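Local coordinates for protein cleavage and polyadenylation specificity factor 100 KD subunit (Methanosarcina mazei, PDB 2XR1) that probably terminates transcription by cleaving nascent RNA at the exit channel of RNA polymerase, as a dimeric zinc-dependent metallo-beta-lactamase/beta-CASP nuclease, at residues B[336-341]-B[369-374]; B[406-411]-B[441-446]; B[429-434]-B[504-509]; B[591-596]-B[622-627]. All coordinates share one frame; numbering follows the deposited sequence.

Contact 1 (B[336-341]-B[369-374]); sequences SAISHF and NKFPRV
His340, on strand 337-343 of the metallo-beta-lactamase sandwich, reaches the 369-374 loop through both a polar edge and an apolar flank. The loop joins strands 348-352 and 376-380 of the same sheet.

The polar part is a single hydrogen bond, in which His340 NE2 donates to Arg373 O over 2.8 Å. The carbonyl oxygen is only 6° out of the imidazole plane and the N-H...O angle is 156°, a moderately straight bond that helps fix the rotation of the ring. With CG anti to the backbone N (chi1 -180°), the imidazole extends from the strand toward the loop. The Arg373 side chain leads away, to a salt bridge with Glu375.

Aromatic contact is slight: the His340 and Phe371 rings are nearly parallel but slid apart, with centroids 5.6 Å from each other. On the Phe371 side, His340 CD2 comes nearest to Phe371 CB, at 3.9 Å, with CG and CD1 hardly farther. Phe371 also packs edge-to-face with His328 and touches Tyr592.

Ile338 makes the purely apolar part, its side chain crossing that of Phe371 at about a right angle. Ile338 CG2 meets the end of the ring, 4.1 Å from both Phe371 CZ and CE1.

Contact 2 (B[406-411]-B[441-446]); sequences NTIERG and PEVPVY
Ile408, near the C-terminal end of helix 393-409, packs against Pro441 in the loop that follows helix 423-436. The tight part of the contact is confined to this pair and is wholly apolar. Ile408 CG2 lies 3.8 Å from Pro441 CG and only slightly farther from Pro441 CB, so the branch rests on the outer corner of the pyrrolidine ring. The two side chains run past each other in opposite directions, which brings Ile408 CB to within 4.2 Å of Pro441 CG as well. The other branch of the isoleucine makes a looser contact: CG1, anti to the carbonyl carbon (chi1 -69°), turns toward the partly exposed Val443, and Ile408 CG1 stands 4.4 Å from Val443 CG1.

These elements belong to the beta-CASP domain, an alpha/beta fold built on a parallel sheet. Helix 393-409 leads into strand 414-417, and residues 441-444 lead into strand 445-448, so the contact ties together two connections that enter the sheet at the same end.

Toward solvent the packing thins further. Glu409 offers just its aliphatic stem, with Glu409 CG 4.3 Å from Pro441 CG, while the residue as a whole is exposed. Beyond it the helix unwinds: Arg410 N still bonds Asn406 O, whereas Gly411 N turns back to Ile408 O at 2.7 Å, with a positive phi of 85° at the glycine. Arg410 leaves the contact altogether, with Thr407 CA against one face of its guanidinium, offset toward the rim, and a salt bridge to Glu573.

Contact 3 (B[429-434]-B[504-509]); sequences IVLEES and PCVILA
Leu431 meets Val506 and Leu508 through one methyl group, making this a compact example of a helix resting on a sheet. The interaction across the segments is apolar throughout. Leu431 CG is anti to the carbonyl carbon (chi1 -68°) and CD1 continues outward, anti to CA, which gives the side chain the reach to bridge backbones whose nearest CA atoms, Leu431 CA and Val506 CA, are 9.3 Å apart. Leu431 CD1 comes to 4.1 Å from Val506 CG1, the two side chains meeting at a slant. The same methyl is 4.2 Å from Leu508 CD2, so it bears on two residues of the strand that lie two positions apart and share a face. Val445 and Ile440 add to the apolar surroundings of Leu431, and Val404 of helix 393-409 reaches Val506 on this face too.

The topology is a beta-alpha-beta crossover in the beta-CASP domain. Helix 423-436 carries the chain from strand 414-417 to strand 445-448, and strand 506-509 lies between those two in the parallel sheet; the helix therefore packs on the strand that its own connection skips. Ile507 points to the other face, where helix 518-526 supplies Tyr522 and Phe526.

The polar bonds are those of the backbone within the helix and the sheet. In the helix, Ser434 N bonds Val430 O at 2.9 Å; Cys505 and Ile507 bond to Ala414 and Ile416 of one neighbouring strand, and Val506 to Pro444 and Tyr446 on the other side.

Charged groups take no part in the contact: Glu433 forms a salt bridge with Arg362 and Glu432 another with Arg436.

Contact 4 (B[591-596]-B[622-627]); sequences EYVKRM and KKLKIE
A backbone bond of 2.8 Å from Arg595 N to Glu591 O closes the last turn of helix 586-594, the turn from which Val593 and Lys594 meet Leu624, and Val593 also Ile626. Leu624 and Ile626 sit in a beta-alpha-beta unit of the metallo-beta-lactamase fold: helix 610-624 connects strand 602-606 to its parallel neighbour 627-630. Helix 586-594 packs beside the end of that connection.

Leu624 gives the largest share of the buried surface, with its two methyls put to different uses. CD1 lies over the backbone of the neighbouring helix, 3.9 Å from both Lys594 N and Lys594 CA. CD2 takes the aliphatic part of the lysine, which runs extended across it at about a right angle, Lys594 CG being 3.6 Å from Leu624 CD2. The hydrocarbon of an exposed residue thus probably helps to cover a buried leucine.

After Leu624 the chain turns sharply at Lys625, whose phi is positive (63°), and Ile626 swings back toward the same helix. It joins Val593 over Val603, a residue of strand 602-606 that both touch. With Val593 CG1 anti to the backbone N (chi1 -171°), that methyl approaches Ile626 CD1 to 3.8 Å.

The four contacts fall into two pairs. Contacts 2 and 3 share the beta-CASP sheet, their centres about 8 Å apart; strands 445-448 and 506-509 are neighbours, joined by backbone hydrogen bonds such as Tyr446 N to Val506 O, 2.8 Å. Contacts 1 and 4, with centres about 16 Å apart, meet in the metallo-beta-lactamase part, where Asn369 ND2 is hydrogen-bonded to Tyr592 O at 2.7 Å. About 43 Å separates the centres of contacts 1 and 2. Of the four, contact 1 lies nearest the zinc site, though not in it: the Ile338 side chain is about 8 Å from that of His332, a zinc ligand, and about 12 Å from a zinc ion. The others lie farther away.

Contact 1 (B[336-341]-B[369-374])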
loop_
_atom_site.group_PDB
_atom_site.type_symbol
_atom_site.label_atom_id
_atom_site.label_comp_id
_atom_site.label_asym_id
_atom_site.label_seq_id
_atom_site.Cartn_x
_atom_site.Cartn_y
_atom_site.Cartn_z
ATOM N N SER B 336 9.107 11.123 25.362
ATOM C CA SER B 336 9.276 10.223 24.201
ATOM C C SER B 336 8.741 8.845 24.531
ATOM O O SER B 336 8.911 8.325 25.620
ATOM C CB SER B 336 10.737 10.128 23.736
ATOM O OG SER B 336 11.629 9.492 24.680
ATOM N N ALA B 337 8.060 8.242 23.597
ATOM C CA ALA B 337 7.414 6.977 23.895
ATOM C C ALA B 337 7.812 5.929 22.903
ATOM O O ALA B 337 8.212 6.203 21.797
ATOM C CB ALA B 337 5.906 7.123 23.953
ATOM N N ILE B 338 7.770 4.723 23.382
ATOM C CA ILE B 338 7.805 3.529 22.586
ATOM C C ILE B 338 6.341 3.093 22.516
ATOM O O ILE B 338 5.630 3.066 23.494
ATOM C CB ILE B 338 8.688 2.461 23.304
ATOM C CG1 ILE B 338 10.161 2.813 23.073
ATOM C CG2 ILE B 338 8.371 1.097 22.770
ATOM C CD1 ILE B 338 11.035 2.030 23.901
ATOM N N SER B 339 5.890 2.719 21.357
ATOM C CA SER B 339 4.492 2.477 21.155
ATOM C C SER B 339 4.239 1.010 20.948
ATOM O O SER B 339 4.690 0.460 19.978
ATOM C CB SER B 339 4.067 3.297 19.973
ATOM O OG SER B 339 4.310 4.663 20.328
ATOM N N HIS B 340 3.561 0.386 21.890
ATOM C CA HIS B 340 3.169 -0.996 21.761
ATOM C C HIS B 340 1.689 -1.127 21.330
ATOM O O HIS B 340 0.790 -0.577 21.981
ATOM C CB HIS B 340 3.405 -1.693 23.110
ATOM C CG HIS B 340 3.048 -3.135 23.128
ATOM N ND1 HIS B 340 1.773 -3.578 23.386
ATOM C CD2 HIS B 340 3.798 -4.241 22.932
ATOM C CE1 HIS B 340 1.751 -4.897 23.326
ATOM N NE2 HIS B 340 2.967 -5.327 23.043
ATOM N N PHE B 341 1.449 -1.860 20.258
ATOM C CA PHE B 341 0.111 -2.083 19.735
ATOM C C PHE B 341 -0.265 -3.538 19.813
ATOM O O PHE B 341 0.401 -4.396 19.203
ATOM C CB PHE B 341 0.043 -1.695 18.283
ATOM C CG PHE B 341 0.234 -0.248 18.040
ATOM C CD1 PHE B 341 -0.841 0.611 18.046
ATOM C CD2 PHE B 341 1.479 0.269 17.783
ATOM C CE1 PHE B 341 -0.682 1.914 17.771
ATOM C CE2 PHE B 341 1.641 1.614 17.525
ATOM C CZ PHE B 341 0.564 2.419 17.530
ATOM N N ASN B 369 12.302 -2.256 26.777
ATOM C CA ASN B 369 12.171 -3.376 25.855
ATOM C C ASN B 369 11.599 -4.655 26.489
ATOM O O ASN B 369 11.892 -5.740 26.029
ATOM C CB ASN B 369 13.500 -3.629 25.163
ATOM C CG ASN B 369 14.575 -4.073 26.088
ATOM O OD1 ASN B 369 14.422 -4.101 27.340
ATOM N ND2 ASN B 369 15.727 -4.454 25.474
ATOM N N LYS B 370 10.777 -4.520 27.532
ATOM C CA LYS B 370 10.064 -5.650 28.185
ATOM C C LYS B 370 8.587 -5.424 27.909
ATOM O O LYS B 370 8.101 -4.334 28.128
ATOM C CB LYS B 370 10.284 -5.602 29.674
ATOM C CG LYS B 370 10.363 -6.948 30.360
ATOM N N PHE B 371 7.888 -6.394 27.355
ATOM C CA PHE B 371 6.465 -6.205 27.027
ATOM C C PHE B 371 5.769 -7.521 27.258
ATOM O O PHE B 371 6.408 -8.528 27.259
ATOM C CB PHE B 371 6.233 -5.762 25.563
ATOM C CG PHE B 371 7.166 -4.700 25.077
ATOM C CD1 PHE B 371 6.921 -3.389 25.335
ATOM C CD2 PHE B 371 8.287 -5.031 24.324
ATOM C CE1 PHE B 371 7.782 -2.386 24.851
ATOM C CE2 PHE B 371 9.140 -4.077 23.862
ATOM C CZ PHE B 371 8.890 -2.725 24.123
ATOM N N PRO B 372 4.453 -7.525 27.457
ATOM C CA PRO B 372 3.869 -8.848 27.690
ATOM C C PRO B 372 4.077 -9.756 26.501
ATOM O O PRO B 372 4.364 -10.932 26.725
ATOM C CB PRO B 372 2.373 -8.554 27.913
ATOM C CG PRO B 372 2.337 -7.122 28.351
ATOM C CD PRO B 372 3.454 -6.454 27.590
ATOM N N ARG B 373 3.949 -9.178 25.276
ATOM C CA ARG B 373 4.209 -9.853 24.016
ATOM C C ARG B 373 4.690 -8.886 22.922
ATOM O O ARG B 373 4.358 -7.701 22.932
ATOM C CB ARG B 373 2.962 -10.613 23.575
ATOM C CG ARG B 373 2.886 -12.040 24.161
ATOM C CD ARG B 373 1.812 -12.939 23.525
ATOM N NE ARG B 373 1.626 -12.736 22.072
ATOM C CZ ARG B 373 0.568 -13.177 21.380
ATOM N NH1 ARG B 373 -0.393 -13.882 21.980
ATOM N NH2 ARG B 373 0.473 -12.913 20.069
ATOM N N VAL B 374 5.541 -9.360 22.015
ATOM C CA VAL B 374 6.023 -8.562 20.858
ATOM C C VAL B 374 6.399 -9.480 19.720
ATOM O O VAL B 374 7.369 -10.179 19.827
ATOM C CB VAL B 374 7.373 -7.855 21.061
ATOM C CG1 VAL B 374 7.366 -6.516 20.299
ATOM C CG2 VAL B 374 7.705 -7.699 22.480
#

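Contact 2 (B[406-411]-B[441-446])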
loop_
_atom_site.group_PDB
_atom_site.type_symbol
_atom_site.label_atom_id
_atom_site.label_comp_id
_atom_site.label_asym_id
_atom_site.label_seq_id
_atom_site.Cartn_x
_atom_site.Cartn_y
_atom_site.Cartn_z
ATOM N N ASN B 406 38.761 25.459 27.013
ATOM C CA ASN B 406 39.830 25.970 26.178
ATOM C C ASN B 406 39.330 27.174 25.390
ATOM O O ASN B 406 39.997 28.195 25.387
ATOM C CB ASN B 406 40.434 24.880 25.260
ATOM C CG ASN B 406 41.189 23.770 26.038
ATOM O OD1 ASN B 406 41.708 23.986 27.142
ATOM N ND2 ASN B 406 41.251 22.569 25.431
ATOM N N THR B 407 38.151 27.091 24.781
ATOM C CA THR B 407 37.621 28.236 24.032
ATOM C C THR B 407 37.521 29.496 24.888
ATOM O O THR B 407 37.792 30.583 24.413
ATOM C CB THR B 407 36.207 28.007 23.467
ATOM O OG1 THR B 407 36.208 26.957 22.494
ATOM C CG2 THR B 407 35.713 29.268 22.811
ATOM N N ILE B 408 37.102 29.366 26.144
ATOM C CA ILE B 408 36.892 30.553 26.966
ATOM C C ILE B 408 38.225 31.112 27.446
ATOM O O ILE B 408 38.486 32.309 27.346
ATOM C CB ILE B 408 35.980 30.265 28.172
ATOM C CG1 ILE B 408 34.545 29.986 27.725
ATOM C CG2 ILE B 408 35.998 31.437 29.132
ATOM C CD1 ILE B 408 34.060 30.856 26.605
ATOM N N GLU B 409 39.076 30.239 27.961
ATOM C CA GLU B 409 40.336 30.666 28.518
ATOM C C GLU B 409 41.191 31.407 27.489
ATOM O O GLU B 409 42.068 32.194 27.867
ATOM C CB GLU B 409 41.096 29.473 29.083
ATOM C CG GLU B 409 40.732 29.140 30.517
ATOM C CD GLU B 409 41.684 28.118 31.119
ATOM O OE1 GLU B 409 42.915 28.362 31.136
ATOM O OE2 GLU B 409 41.206 27.059 31.572
ATOM N N ARG B 410 40.952 31.168 26.201
ATOM C CA ARG B 410 41.669 31.890 25.150
ATOM C C ARG B 410 40.830 33.027 24.525
ATOM O O ARG B 410 41.176 33.543 23.459
ATOM C CB ARG B 410 42.179 30.905 24.088
ATOM C CG ARG B 410 41.180 30.556 22.993
ATOM C CD ARG B 410 41.440 29.182 22.398
ATOM N NE ARG B 410 40.679 28.976 21.171
ATOM C CZ ARG B 410 40.105 27.831 20.806
ATOM N NH1 ARG B 410 40.160 26.760 21.594
ATOM N NH2 ARG B 410 39.438 27.765 19.652
ATOM N N GLY B 411 39.736 33.410 25.180
ATOM C CA GLY B 411 38.961 34.594 24.785
ATOM C C GLY B 411 37.909 34.422 23.704
ATOM O O GLY B 411 37.258 35.370 23.302
ATOM N N PRO B 441 35.069 28.068 33.092
ATOM C CA PRO B 441 35.048 29.354 33.841
ATOM C C PRO B 441 33.660 29.979 33.930
ATOM O O PRO B 441 32.851 29.794 33.029
ATOM C CB PRO B 441 35.962 30.263 33.015
ATOM C CG PRO B 441 36.770 29.329 32.163
ATOM C CD PRO B 441 35.853 28.176 31.851
ATOM N N GLU B 442 33.382 30.718 35.002
ATOM C CA GLU B 442 32.062 31.340 35.152
ATOM C C GLU B 442 31.884 32.372 34.033
ATOM O O GLU B 442 32.632 33.343 33.927
ATOM C CB GLU B 442 31.835 31.949 36.544
ATOM C CG GLU B 442 32.436 31.120 37.709
ATOM C CD GLU B 442 31.750 31.345 39.062
ATOM O OE1 GLU B 442 31.638 32.524 39.495
ATOM O OE2 GLU B 442 31.333 30.322 39.681
ATOM N N VAL B 443 30.896 32.102 33.187
ATOM C CA VAL B 443 30.665 32.820 31.943
ATOM C C VAL B 443 29.188 32.575 31.595
ATOM O O VAL B 443 28.626 31.562 32.014
ATOM C CB VAL B 443 31.617 32.302 30.815
ATOM C CG1 VAL B 443 30.988 31.165 30.005
ATOM C CG2 VAL B 443 31.987 33.393 29.905
ATOM N N PRO B 444 28.548 33.518 30.887
ATOM C CA PRO B 444 27.109 33.438 30.563
ATOM C C PRO B 444 26.789 32.429 29.488
ATOM O O PRO B 444 27.377 32.463 28.413
ATOM C CB PRO B 444 26.764 34.844 30.064
ATOM C CG PRO B 444 28.080 35.552 29.853
ATOM C CD PRO B 444 29.102 34.867 30.674
ATOM N N VAL B 445 25.866 31.524 29.779
ATOM C CA VAL B 445 25.403 30.561 28.796
ATOM C C VAL B 445 24.074 31.061 28.245
ATOM O O VAL B 445 23.036 30.888 28.879
ATOM C CB VAL B 445 25.226 29.195 29.440
ATOM C CG1 VAL B 445 24.729 28.177 28.426
ATOM C CG2 VAL B 445 26.535 28.772 30.073
ATOM N N TYR B 446 24.121 31.716 27.084
ATOM C CA TYR B 446 22.915 32.264 26.458
ATOM C C TYR B 446 22.137 31.136 25.797
ATOM O O TYR B 446 22.731 30.181 25.318
ATOM C CB TYR B 446 23.250 33.349 25.442
ATOM C CG TYR B 446 23.993 34.509 26.035
ATOM C CD1 TYR B 446 23.327 35.526 26.679
ATOM C CD2 TYR B 446 25.379 34.590 25.961
ATOM C CE1 TYR B 446 24.035 36.628 27.244
ATOM C CE2 TYR B 446 26.088 35.666 26.520
ATOM C CZ TYR B 446 25.408 36.674 27.149
ATOM O OH TYR B 446 26.099 37.727 27.700
#

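Contact 3 (B[429-434]-B[504-509])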
loop_
_atom_site.group_PDB
_atom_site.type_symbol
_atom_site.label_atom_id
_atom_site.label_comp_id
_atom_site.label_asym_id
_atom_site.label_seq_id
_atom_site.Cartn_x
_atom_site.Cartn_y
_atom_site.Cartn_z
ATOM N N ILE B 429 22.794 20.717 31.481
ATOM C CA ILE B 429 23.089 20.033 32.741
ATOM C C ILE B 429 24.576 19.844 32.912
ATOM O O ILE B 429 25.089 19.960 34.016
ATOM C CB ILE B 429 22.400 18.665 32.849
ATOM C CG1 ILE B 429 20.920 18.875 33.135
ATOM C CG2 ILE B 429 23.006 17.834 34.001
ATOM C CD1 ILE B 429 20.108 17.656 32.830
ATOM N N VAL B 430 25.267 19.572 31.820
ATOM C CA VAL B 430 26.703 19.434 31.861
ATOM C C VAL B 430 27.368 20.777 32.179
ATOM O O VAL B 430 28.263 20.842 33.033
ATOM C CB VAL B 430 27.221 18.779 30.565
ATOM C CG1 VAL B 430 28.703 18.976 30.409
ATOM C CG2 VAL B 430 26.888 17.308 30.601
ATOM N N LEU B 431 26.915 21.841 31.515
ATOM C CA LEU B 431 27.536 23.164 31.669
ATOM C C LEU B 431 27.361 23.709 33.084
ATOM O O LEU B 431 28.333 24.086 33.720
ATOM C CB LEU B 431 26.987 24.150 30.645
ATOM C CG LEU B 431 27.385 23.848 29.199
ATOM C CD1 LEU B 431 26.532 24.618 28.249
ATOM C CD2 LEU B 431 28.835 24.170 28.940
ATOM N N GLU B 432 26.141 23.713 33.606
ATOM C CA GLU B 432 25.919 24.249 34.942
ATOM C C GLU B 432 26.800 23.551 35.981
ATOM O O GLU B 432 27.357 24.202 36.860
ATOM C CB GLU B 432 24.427 24.195 35.339
ATOM C CG GLU B 432 23.990 23.062 36.353
ATOM C CD GLU B 432 24.126 23.459 37.832
ATOM O OE1 GLU B 432 23.817 24.615 38.182
ATOM O OE2 GLU B 432 24.506 22.600 38.662
ATOM N N GLU B 433 26.935 22.237 35.864
ATOM C CA GLU B 433 27.729 21.454 36.796
ATOM C C GLU B 433 29.182 21.822 36.639
ATOM O O GLU B 433 29.894 21.986 37.621
ATOM C CB GLU B 433 27.557 19.968 36.513
ATOM C CG GLU B 433 28.190 19.039 37.549
ATOM C CD GLU B 433 27.712 17.596 37.395
ATOM O OE1 GLU B 433 27.891 17.022 36.292
ATOM O OE2 GLU B 433 27.139 17.039 38.361
ATOM N N SER B 434 29.618 21.969 35.396
ATOM C CA SER B 434 31.005 22.234 35.121
ATOM C C SER B 434 31.393 23.572 35.692
ATOM O O SER B 434 32.402 23.673 36.369
ATOM C CB SER B 434 31.274 22.218 33.620
ATOM O OG SER B 434 30.664 21.117 33.005
ATOM N N PRO B 504 33.668 36.635 25.903
ATOM C CA PRO B 504 33.714 35.160 26.016
ATOM C C PRO B 504 32.510 34.594 26.712
ATOM O O PRO B 504 32.181 35.027 27.793
ATOM C CB PRO B 504 34.957 34.903 26.865
ATOM C CG PRO B 504 35.781 36.134 26.727
ATOM C CD PRO B 504 34.821 37.275 26.568
ATOM N N CYS B 505 31.862 33.617 26.096
ATOM C CA CYS B 505 30.626 33.067 26.623
ATOM C C CYS B 505 30.305 31.755 25.911
ATOM O O CYS B 505 31.121 31.268 25.118
ATOM C CB CYS B 505 29.497 34.089 26.427
ATOM S SG CYS B 505 29.195 34.487 24.675
ATOM N N VAL B 506 29.140 31.179 26.212
ATOM C CA VAL B 506 28.644 29.999 25.501
ATOM C C VAL B 506 27.264 30.317 24.943
ATOM O O VAL B 506 26.435 30.916 25.628
ATOM C CB VAL B 506 28.511 28.767 26.427
ATOM C CG1 VAL B 506 27.716 27.701 25.754
ATOM C CG2 VAL B 506 29.834 28.225 26.838
ATOM N N ILE B 507 27.000 29.905 23.715
ATOM C CA ILE B 507 25.690 30.111 23.122
ATOM C C ILE B 507 25.045 28.778 22.703
ATOM O O ILE B 507 25.524 28.125 21.775
ATOM C CB ILE B 507 25.784 31.066 21.922
ATOM C CG1 ILE B 507 26.484 32.350 22.371
ATOM C CG2 ILE B 507 24.406 31.387 21.362
ATOM C CD1 ILE B 507 26.504 33.417 21.349
ATOM N N LEU B 508 23.989 28.373 23.408
ATOM C CA LEU B 508 23.092 27.345 22.903
ATOM C C LEU B 508 22.064 28.057 22.059
ATOM O O LEU B 508 21.462 29.021 22.504
ATOM C CB LEU B 508 22.423 26.571 24.030
ATOM C CG LEU B 508 23.235 25.351 24.491
ATOM C CD1 LEU B 508 24.692 25.575 24.262
ATOM C CD2 LEU B 508 22.995 24.994 25.954
ATOM N N ALA B 509 21.898 27.631 20.822
ATOM C CA ALA B 509 20.986 28.324 19.929
ATOM C C ALA B 509 20.470 27.381 18.881
ATOM O O ALA B 509 21.141 26.408 18.497
ATOM C CB ALA B 509 21.655 29.515 19.269
#

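Contact 4 (B[591-596]-B[622-627])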
loop_
_atom_site.group_PDB
_atom_site.type_symbol
_atom_site.label_atom_id
_atom_site.label_comp_id
_atom_site.label_asym_id
_atom_site.label_seq_id
_atom_site.Cartn_x
_atom_site.Cartn_y
_atom_site.Cartn_z
ATOM N N GLU B 591 21.846 -3.916 21.452
ATOM C CA GLU B 591 21.546 -4.425 22.777
ATOM C C GLU B 591 20.020 -4.376 23.007
ATOM O O GLU B 591 19.449 -5.323 23.547
ATOM C CB GLU B 591 22.342 -3.659 23.855
ATOM C CG GLU B 591 23.868 -3.950 23.887
ATOM C CD GLU B 591 24.712 -3.000 24.855
ATOM O OE1 GLU B 591 24.283 -1.814 25.098
ATOM O OE2 GLU B 591 25.813 -3.457 25.383
ATOM N N TYR B 592 19.373 -3.317 22.523
ATOM C CA TYR B 592 17.928 -3.136 22.674
ATOM C C TYR B 592 17.121 -4.304 22.131
ATOM O O TYR B 592 16.194 -4.779 22.792
ATOM C CB TYR B 592 17.449 -1.893 21.950
ATOM C CG TYR B 592 15.986 -1.574 22.188
ATOM C CD1 TYR B 592 15.580 -0.974 23.363
ATOM C CD2 TYR B 592 15.034 -1.826 21.227
ATOM C CE1 TYR B 592 14.279 -0.644 23.600
ATOM C CE2 TYR B 592 13.705 -1.531 21.458
ATOM C CZ TYR B 592 13.342 -0.931 22.672
ATOM O OH TYR B 592 12.022 -0.633 22.949
ATOM N N VAL B 593 17.458 -4.721 20.914
ATOM C CA VAL B 593 16.798 -5.852 20.273
ATOM C C VAL B 593 17.248 -7.132 20.909
ATOM O O VAL B 593 16.433 -7.950 21.272
ATOM C CB VAL B 593 17.066 -5.914 18.763
ATOM C CG1 VAL B 593 16.184 -6.968 18.110
ATOM C CG2 VAL B 593 16.762 -4.612 18.137
ATOM N N LYS B 594 18.552 -7.291 21.077
ATOM C CA LYS B 594 19.139 -8.530 21.671
ATOM C C LYS B 594 18.532 -8.912 23.032
ATOM O O LYS B 594 18.296 -10.079 23.321
ATOM C CB LYS B 594 20.662 -8.357 21.851
ATOM C CG LYS B 594 21.353 -9.576 22.440
ATOM C CD LYS B 594 22.879 -9.593 22.307
ATOM C CE LYS B 594 23.377 -11.015 22.628
ATOM N NZ LYS B 594 24.797 -11.390 22.211
ATOM N N ARG B 595 18.348 -7.910 23.874
ATOM C CA ARG B 595 17.842 -8.097 25.230
ATOM C C ARG B 595 16.294 -7.931 25.337
ATOM O O ARG B 595 15.725 -8.102 26.424
ATOM C CB ARG B 595 18.511 -7.103 26.169
ATOM C CG ARG B 595 19.639 -7.651 26.864
ATOM C CD ARG B 595 20.953 -7.222 26.351
ATOM N NE ARG B 595 21.369 -5.943 26.891
ATOM C CZ ARG B 595 22.643 -5.573 27.059
ATOM N NH1 ARG B 595 23.636 -6.401 26.800
ATOM N NH2 ARG B 595 22.930 -4.347 27.491
ATOM N N MET B 596 15.627 -7.627 24.224
ATOM C CA MET B 596 14.167 -7.538 24.226
ATOM C C MET B 596 13.522 -8.856 24.737
ATOM O O MET B 596 13.979 -9.963 24.400
ATOM C CB MET B 596 13.638 -7.218 22.836
ATOM C CG MET B 596 12.240 -6.726 22.877
ATOM S SD MET B 596 11.682 -6.018 21.340
ATOM C CE MET B 596 12.542 -4.438 21.376
ATOM N N LYS B 622 22.233 -11.324 11.182
ATOM C CA LYS B 622 23.475 -12.085 11.302
ATOM C C LYS B 622 23.797 -12.431 12.764
ATOM O O LYS B 622 23.972 -13.587 13.086
ATOM C CB LYS B 622 24.643 -11.307 10.658
ATOM C CG LYS B 622 25.928 -12.109 10.436
ATOM N N LYS B 623 23.871 -11.433 13.638
ATOM C CA LYS B 623 24.261 -11.689 15.024
ATOM C C LYS B 623 23.177 -12.399 15.835
ATOM O O LYS B 623 23.451 -13.366 16.548
ATOM C CB LYS B 623 24.686 -10.408 15.723
ATOM C CG LYS B 623 26.133 -10.018 15.395
ATOM N N LEU B 624 21.936 -11.947 15.684
ATOM C CA LEU B 624 20.871 -12.406 16.564
ATOM C C LEU B 624 19.951 -13.439 15.949
ATOM O O LEU B 624 19.108 -13.988 16.634
ATOM C CB LEU B 624 20.061 -11.219 17.044
ATOM C CG LEU B 624 20.918 -10.151 17.709
ATOM C CD1 LEU B 624 20.084 -8.882 17.882
ATOM C CD2 LEU B 624 21.501 -10.689 19.037
ATOM N N LYS B 625 20.116 -13.705 14.667
ATOM C CA LYS B 625 19.284 -14.659 13.952
ATOM C C LYS B 625 17.816 -14.250 13.888
ATOM O O LYS B 625 16.962 -15.072 13.644
ATOM C CB LYS B 625 19.441 -16.083 14.517
ATOM C CG LYS B 625 20.710 -16.801 14.053
ATOM N N ILE B 626 17.503 -12.983 14.070
ATOM C CA ILE B 626 16.115 -12.532 13.901
ATOM C C ILE B 626 15.933 -12.010 12.466
ATOM O O ILE B 626 16.688 -11.196 11.998
ATOM C CB ILE B 626 15.807 -11.375 14.874
ATOM C CG1 ILE B 626 15.977 -11.807 16.308
ATOM C CG2 ILE B 626 14.415 -10.836 14.675
ATOM C CD1 ILE B 626 16.044 -10.615 17.231
ATOM N N GLU B 627 14.934 -12.466 11.746
ATOM C CA GLU B 627 14.725 -11.943 10.389
ATOM C C GLU B 627 14.470 -10.433 10.368
ATOM O O GLU B 627 13.456 -9.943 10.913
ATOM C CB GLU B 627 13.548 -12.631 9.747
ATOM C CG GLU B 627 13.355 -12.276 8.303
ATOM C CD GLU B 627 12.195 -13.037 7.688
ATOM O OE1 GLU B 627 12.308 -14.286 7.521
ATOM O OE2 GLU B 627 11.155 -12.389 7.396
#